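Local structure of virulence sensor protein BvgS (Bordetella pertussis, 6ZJ8) at residues F57-E71 and L80-V92. The protein is a sensor histidine kinase that controls virulence and whose PAS domain probably helps relay signals to the kinase. Sequence-based numbering, arbitrary orientation.
Sequences FGVTADAVLGKTIPE and LAREMHEFLLTRV
Phe-57 of the PAS fold packs as a knob into a hole formed by Leu-80, Glu-83, Met-84 and Phe-87 of helix 79-87. Helix 51-57 ends in a Schellman motif with Gly-58 as the C-prime residue. Beyond it, Val-59, Ala-63, Val-64 and Ile-69 to Glu-71 meet segment 80-92.

Aromatic contacts centre on the Phe-57 ring. Met-84 CG lies over one face, 3.9 Å from the Phe-57 ring centroid, in a CH-pi contact. Met-84 SD is 4.9 Å from the Phe-57 ring centroid, a longer Met-aromatic contact. The Phe-57 edge points at the face of Phe-87 in an offset edge-to-face pair, planes at 89°. Phe-87 also meets Trp-135 of strand 128-137, and so links this packing to the antiparallel sheet.

Apolar contacts extend from here. The extended Met-84 chain (chi2 -167°) carries CE to Val-64 CG2, 3.7 Å away. Val-59 CG1 touches Leu-80 CD1 at 3.5 Å. Ile-69 splits its branches: CD1 meets Met-84 SD at 3.5 Å and CG1 meets Leu-88 CD1, while CG2 rests against the backbone carbonyl Ala-81 O.

Polar contacts gather around Glu-71. The bend at chi2 (-68°) brings its carboxylate to His-85 and Arg-91. Arg-91 N gives OE2 a weak hydrogen bond. His-85 NE2 donates to Glu-71 OE1 over 3.0 Å in a nearly straight bond. The acceptor lies in the imidazole plane, but NE2 approaches OE1 from above the carboxylate plane, and Thr-90 CG2 packs 3.4 Å from the same OE1.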
# COMPACT_ATOMS: atom_id res chain seq x y z
N PHE A 57 6.06 6.04 4.81
CA PHE A 57 7.51 6.01 4.76
C PHE A 57 8.13 7.40 4.71
O PHE A 57 9.36 7.51 4.73
CB PHE A 57 7.97 5.19 3.54
CG PHE A 57 7.25 3.88 3.40
CD1 PHE A 57 7.70 2.76 4.08
CD2 PHE A 57 6.13 3.77 2.60
CE1 PHE A 57 7.04 1.55 3.96
CE2 PHE A 57 5.47 2.57 2.48
CZ PHE A 57 5.92 1.45 3.15
N GLY A 58 7.32 8.45 4.63
CA GLY A 58 7.85 9.80 4.60
C GLY A 58 8.58 10.15 3.32
O GLY A 58 9.51 10.96 3.36
N VAL A 59 8.17 9.58 2.19
CA VAL A 59 8.80 9.88 0.91
C VAL A 59 7.78 10.51 -0.04
O VAL A 59 6.60 10.62 0.29
CB VAL A 59 9.42 8.62 0.27
CG1 VAL A 59 10.45 8.00 1.21
CG2 VAL A 59 8.34 7.61 -0.11
N THR A 60 8.25 10.92 -1.21
CA THR A 60 7.41 11.51 -2.25
C THR A 60 7.25 10.52 -3.39
O THR A 60 7.89 9.47 -3.44
CB THR A 60 8.02 12.82 -2.77
OG1 THR A 60 9.32 12.56 -3.31
CG2 THR A 60 8.13 13.84 -1.65
N ALA A 61 6.36 10.87 -4.33
CA ALA A 61 6.10 9.99 -5.46
C ALA A 61 7.32 9.82 -6.34
O ALA A 61 7.52 8.75 -6.93
CB ALA A 61 4.92 10.52 -6.28
N ASP A 62 8.16 10.86 -6.45
CA ASP A 62 9.33 10.78 -7.32
C ASP A 62 10.29 9.67 -6.91
O ASP A 62 11.10 9.23 -7.74
CB ASP A 62 10.07 12.12 -7.33
CG ASP A 62 9.38 13.16 -8.19
OD1 ASP A 62 8.79 12.78 -9.22
OD2 ASP A 62 9.43 14.35 -7.84
N ALA A 63 10.22 9.21 -5.66
CA ALA A 63 11.10 8.15 -5.19
C ALA A 63 10.53 6.76 -5.42
O ALA A 63 11.22 5.77 -5.11
CB ALA A 63 11.39 8.34 -3.69
N VAL A 64 9.32 6.64 -5.95
CA VAL A 64 8.64 5.36 -6.03
C VAL A 64 8.18 5.05 -7.45
O VAL A 64 8.42 3.96 -7.97
CB VAL A 64 7.44 5.32 -5.06
CG1 VAL A 64 6.75 3.97 -5.14
CG2 VAL A 64 7.89 5.62 -3.65
N LEU A 65 7.51 6.01 -8.08
CA LEU A 65 6.93 5.77 -9.40
C LEU A 65 8.02 5.38 -10.40
O LEU A 65 9.07 6.01 -10.47
CB LEU A 65 6.20 7.02 -9.89
CG LEU A 65 5.01 7.48 -9.04
CD1 LEU A 65 4.50 8.81 -9.55
CD2 LEU A 65 3.89 6.45 -9.04
N GLY A 66 7.74 4.33 -11.17
CA GLY A 66 8.68 3.82 -12.15
C GLY A 66 9.77 2.94 -11.58
O GLY A 66 10.62 2.48 -12.34
N LYS A 67 9.76 2.69 -10.27
CA LYS A 67 10.82 1.96 -9.59
C LYS A 67 10.24 0.74 -8.90
O LYS A 67 9.03 0.62 -8.71
CB LYS A 67 11.54 2.88 -8.61
CG LYS A 67 12.25 4.03 -9.31
CD LYS A 67 12.46 5.24 -8.42
CE LYS A 67 13.12 6.36 -9.21
NZ LYS A 67 13.35 7.58 -8.38
N THR A 68 11.13 -0.19 -8.53
CA THR A 68 10.73 -1.52 -8.11
C THR A 68 11.07 -1.77 -6.65
O THR A 68 11.91 -1.08 -6.05
CB THR A 68 11.39 -2.59 -8.98
OG1 THR A 68 12.82 -2.51 -8.84
CG2 THR A 68 11.03 -2.41 -10.44
N ILE A 69 10.41 -2.78 -6.08
CA ILE A 69 10.71 -3.29 -4.75
C ILE A 69 11.19 -4.73 -4.92
O ILE A 69 10.37 -5.66 -4.85
CB ILE A 69 9.49 -3.23 -3.82
CG1 ILE A 69 8.71 -1.92 -4.00
CG2 ILE A 69 9.93 -3.41 -2.37
CD1 ILE A 69 9.41 -0.71 -3.44
N PRO A 70 12.48 -4.96 -5.14
CA PRO A 70 12.94 -6.32 -5.46
C PRO A 70 12.65 -7.30 -4.33
O PRO A 70 12.59 -6.94 -3.16
CB PRO A 70 14.45 -6.16 -5.68
CG PRO A 70 14.63 -4.71 -5.99
CD PRO A 70 13.59 -3.99 -5.19
N GLU A 71 12.46 -8.57 -4.72
CA GLU A 71 12.25 -9.62 -3.73
C GLU A 71 13.56 -9.97 -3.01
O GLU A 71 13.57 -10.18 -1.80
CB GLU A 71 11.67 -10.87 -4.40
CG GLU A 71 10.32 -10.65 -5.05
CD GLU A 71 9.21 -10.38 -4.05
OE1 GLU A 71 9.41 -10.65 -2.85
OE2 GLU A 71 8.14 -9.88 -4.47
N LEU A 80 14.70 2.19 2.26
CA LEU A 80 13.36 2.42 1.71
C LEU A 80 12.79 1.15 1.10
O LEU A 80 11.67 0.75 1.41
CB LEU A 80 13.40 3.55 0.68
CG LEU A 80 12.02 4.06 0.24
CD1 LEU A 80 11.24 4.61 1.43
CD2 LEU A 80 12.14 5.11 -0.85
N ALA A 81 13.56 0.50 0.22
CA ALA A 81 13.10 -0.74 -0.38
C ALA A 81 12.83 -1.80 0.68
O ALA A 81 11.85 -2.55 0.59
CB ALA A 81 14.14 -1.25 -1.39
N ARG A 82 13.69 -1.87 1.70
CA ARG A 82 13.51 -2.87 2.76
C ARG A 82 12.18 -2.66 3.48
O ARG A 82 11.41 -3.61 3.65
CB ARG A 82 14.68 -2.79 3.74
CG ARG A 82 14.63 -3.81 4.87
CD ARG A 82 15.89 -3.77 5.72
NE ARG A 82 16.12 -2.45 6.31
CZ ARG A 82 15.40 -1.93 7.30
NH1 ARG A 82 14.39 -2.61 7.82
NH2 ARG A 82 15.70 -0.72 7.77
N GLU A 83 11.90 -1.43 3.88
CA GLU A 83 10.67 -1.15 4.61
C GLU A 83 9.43 -1.44 3.77
O GLU A 83 8.46 -2.04 4.25
CB GLU A 83 10.66 0.30 5.08
CG GLU A 83 11.86 0.67 5.95
CD GLU A 83 12.01 2.16 6.13
OE1 GLU A 83 11.31 2.92 5.43
OE2 GLU A 83 12.84 2.58 6.97
N MET A 84 9.45 -1.04 2.49
CA MET A 84 8.30 -1.28 1.64
C MET A 84 8.07 -2.77 1.43
O MET A 84 6.92 -3.23 1.36
CB MET A 84 8.49 -0.59 0.29
CG MET A 84 8.49 0.92 0.39
SD MET A 84 8.34 1.72 -1.22
CE MET A 84 8.33 3.43 -0.71
N HIS A 85 9.15 -3.55 1.31
CA HIS A 85 9.00 -4.98 1.07
C HIS A 85 8.14 -5.64 2.15
O HIS A 85 7.36 -6.55 1.86
CB HIS A 85 10.37 -5.65 1.00
CG HIS A 85 10.32 -7.08 0.55
ND1 HIS A 85 10.61 -8.13 1.40
CD2 HIS A 85 10.02 -7.62 -0.65
CE1 HIS A 85 10.48 -9.26 0.73
NE2 HIS A 85 10.13 -8.98 -0.51
N GLU A 86 8.27 -5.18 3.39
CA GLU A 86 7.50 -5.77 4.48
C GLU A 86 6.00 -5.54 4.30
O GLU A 86 5.20 -6.45 4.56
CB GLU A 86 7.99 -5.21 5.82
CG GLU A 86 9.41 -5.63 6.17
CD GLU A 86 10.00 -4.84 7.33
OE1 GLU A 86 11.24 -4.85 7.48
OE2 GLU A 86 9.23 -4.22 8.09
N PHE A 87 5.61 -4.35 3.86
CA PHE A 87 4.19 -4.05 3.70
C PHE A 87 3.59 -4.70 2.46
O PHE A 87 2.38 -4.95 2.43
CB PHE A 87 3.98 -2.54 3.63
CG PHE A 87 4.17 -1.84 4.94
CD1 PHE A 87 5.42 -1.38 5.32
CD2 PHE A 87 3.10 -1.65 5.80
CE1 PHE A 87 5.59 -0.73 6.53
CE2 PHE A 87 3.27 -1.00 7.01
CZ PHE A 87 4.51 -0.55 7.38
N LEU A 88 4.40 -4.96 1.44
CA LEU A 88 3.91 -5.55 0.21
C LEU A 88 3.86 -7.07 0.34
O LEU A 88 4.33 -7.66 1.32
CB LEU A 88 4.80 -5.15 -0.97
CG LEU A 88 4.95 -3.64 -1.17
CD1 LEU A 88 6.07 -3.37 -2.15
CD2 LEU A 88 3.65 -3.04 -1.67
N LEU A 89 3.28 -7.71 -0.67
CA LEU A 89 3.21 -9.16 -0.75
C LEU A 89 4.16 -9.67 -1.82
O LEU A 89 4.46 -8.97 -2.80
CB LEU A 89 1.78 -9.62 -1.06
CG LEU A 89 0.73 -9.31 0.00
CD1 LEU A 89 -0.62 -9.89 -0.39
CD2 LEU A 89 1.16 -9.84 1.36
N THR A 90 4.64 -10.89 -1.62
CA THR A 90 5.59 -11.49 -2.56
C THR A 90 4.94 -11.66 -3.93
O THR A 90 3.71 -11.77 -4.06
CB THR A 90 6.08 -12.84 -2.03
OG1 THR A 90 6.45 -12.71 -0.65
CG2 THR A 90 7.28 -13.32 -2.82
N ARG A 91 5.78 -11.69 -4.96
CA ARG A 91 5.33 -11.79 -6.35
C ARG A 91 5.17 -13.26 -6.69
O ARG A 91 6.16 -13.97 -6.93
CB ARG A 91 6.31 -11.08 -7.27
CG ARG A 91 5.80 -10.87 -8.69
CD ARG A 91 6.73 -9.96 -9.50
NE ARG A 91 8.07 -10.52 -9.64
CZ ARG A 91 8.42 -11.41 -10.57
NH1 ARG A 91 7.53 -11.86 -11.44
NH2 ARG A 91 9.67 -11.85 -10.62
N VAL A 92 3.93 -13.74 -6.73
CA VAL A 92 3.66 -15.15 -6.99
C VAL A 92 3.68 -15.41 -8.49
O VAL A 92 3.50 -14.51 -9.32
CB VAL A 92 2.32 -15.58 -6.37
CG1 VAL A 92 2.09 -17.07 -6.53
CG2 VAL A 92 2.26 -15.19 -4.90